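Local coordinates for bifunctional protein PutA (PDB 5UR2) that probably couples proline oxidation on a flavin to NAD-dependent oxidation of L-glutamate gamma-semialdehyde to L-glutamate, the two steps of proline catabolism, at residues 826-829 against 830-834. Residues are numbered along the deposited sequence; the frame is centred on the assembly and turned at random.
Sequences EAYD and RILGT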
loop_
_atom_site.group_PDB
_atom_site.type_symbol
_atom_site.label_atom_id
_atom_site.label_comp_id
_atom_site.label_asym_id
_atom_site.label_seq_id
_atom_site.Cartn_x
_atom_site.Cartn_y
_atom_site.Cartn_z
ATOM N N GLU B 826 35.901 -3.430 24.959
ATOM C CA GLU B 826 35.873 -4.573 24.050
ATOM C C GLU B 826 35.970 -4.133 22.589
ATOM O O GLU B 826 36.757 -4.681 21.813
ATOM C CB GLU B 826 34.602 -5.394 24.267
ATOM C CG GLU B 826 34.513 -6.575 23.312
ATOM C CD GLU B 826 33.200 -7.339 23.397
ATOM O OE1 GLU B 826 32.400 -7.060 24.310
ATOM O OE2 GLU B 826 32.966 -8.207 22.526
ATOM N N ALA B 827 35.147 -3.166 22.184
ATOM C CA ALA B 827 35.216 -2.699 20.805
ATOM C C ALA B 827 36.571 -2.067 20.514
ATOM O O ALA B 827 37.180 -2.332 19.472
ATOM C CB ALA B 827 34.087 -1.701 20.531
ATOM N N TYR B 828 37.063 -1.248 21.441
ATOM C CA TYR B 828 38.376 -0.636 21.287
ATOM C C TYR B 828 39.451 -1.690 21.037
ATOM O O TYR B 828 40.190 -1.617 20.051
ATOM C CB TYR B 828 38.700 0.186 22.534
ATOM C CG TYR B 828 40.058 0.875 22.511
ATOM C CD1 TYR B 828 40.221 2.112 21.885
ATOM C CD2 TYR B 828 41.170 0.290 23.110
ATOM C CE1 TYR B 828 41.444 2.746 21.868
ATOM C CE2 TYR B 828 42.409 0.920 23.096
ATOM C CZ TYR B 828 42.532 2.147 22.464
ATOM O OH TYR B 828 43.738 2.792 22.427
ATOM N N ASP B 829 39.549 -2.686 21.924
ATOM C CA ASP B 829 40.589 -3.705 21.773
ATOM C C ASP B 829 40.404 -4.508 20.493
ATOM O O ASP B 829 41.382 -4.858 19.823
ATOM C CB ASP B 829 40.625 -4.626 22.995
ATOM C CG ASP B 829 41.143 -3.918 24.246
ATOM O OD1 ASP B 829 41.886 -2.932 24.128
ATOM O OD2 ASP B 829 40.799 -4.332 25.356
ATOM N N ARG B 830 39.157 -4.839 20.154
ATOM C CA ARG B 830 38.903 -5.578 18.924
ATOM C C ARG B 830 39.360 -4.779 17.705
ATOM O O ARG B 830 40.022 -5.313 16.806
ATOM C CB ARG B 830 37.414 -5.919 18.833
ATOM C CG ARG B 830 37.005 -6.588 17.546
ATOM C CD ARG B 830 35.496 -6.841 17.486
ATOM N NE ARG B 830 34.690 -5.619 17.524
ATOM C CZ ARG B 830 34.617 -4.748 16.523
ATOM N NH1 ARG B 830 35.308 -4.956 15.413
ATOM N NH2 ARG B 830 33.854 -3.668 16.626
ATOM N N ILE B 831 39.038 -3.486 17.678
ATOM C CA ILE B 831 39.368 -2.657 16.527
ATOM C C ILE B 831 40.874 -2.466 16.406
ATOM O O ILE B 831 41.437 -2.580 15.310
ATOM C CB ILE B 831 38.634 -1.312 16.623
ATOM C CG1 ILE B 831 37.118 -1.539 16.493
ATOM C CG2 ILE B 831 39.140 -0.371 15.532
ATOM C CD1 ILE B 831 36.295 -0.338 16.908
ATOM N N LEU B 832 41.557 -2.176 17.516
ATOM C CA LEU B 832 43.012 -2.056 17.450
ATOM C C LEU B 832 43.664 -3.369 17.024
ATOM O O LEU B 832 44.732 -3.360 16.402
ATOM C CB LEU B 832 43.585 -1.594 18.791
ATOM C CG LEU B 832 43.905 -0.105 18.891
ATOM C CD1 LEU B 832 42.651 0.733 18.811
ATOM C CD2 LEU B 832 44.731 0.208 20.135
ATOM N N GLY B 833 43.061 -4.503 17.377
ATOM C CA GLY B 833 43.581 -5.769 16.894
ATOM C C GLY B 833 43.437 -5.922 15.390
ATOM O O GLY B 833 44.369 -6.363 14.711
ATOM N N THR B 834 42.279 -5.538 14.844
ATOM C CA THR B 834 42.106 -5.567 13.396
ATOM C C THR B 834 43.108 -4.642 12.714
ATOM O O THR B 834 43.702 -4.995 11.686
ATOM C CB THR B 834 40.672 -5.164 13.045
ATOM O OG1 THR B 834 39.780 -6.159 13.539
ATOM C CG2 THR B 834 40.487 -5.048 11.533
#
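Arg830 N donates to Glu826 O, and this i to i+4 bond repeats at each residue up to Thr834. All of them lie in the early turns of the alpha-helix 825-841, within the aldehyde dehydrogenase part of the chain. The Arg830 side chain leaves with CG anti to its N (chi1 175°) and bends at chi3. Its guanidinium thereby passes obliquely by Ala827 CB, which is 4.4 Å from NH2, and NH1 bonds Ile876 O. The Arg830 side chain lies about 11 Å from that of Cys780, a predicted active-site residue. Ile831 N bonds Ala827 O at 2.8 Å. The Ile831 side chain also packs on that carbonyl, with CG1 3.1 Å from Ala827 O, on the buried side of the helix near Val822. Leu832 N reaches Tyr828 O in an almost straight bond (175°). The main side-chain contact is Leu832 on Tyr828. Leu832 CD1 sits over one ring face in a CH-pi contact, 4.0 Å from the centroid, while Leu832 CD2 lies 3.6 Å from Tyr828 OH. The Gly833 N bond to Asp829 O is more bent (149°). Asp829 turns its carboxylate back to a salt bridge with Lys825. Thr834 OG1 adds a weak bond to Arg830 O at 3.4 Å.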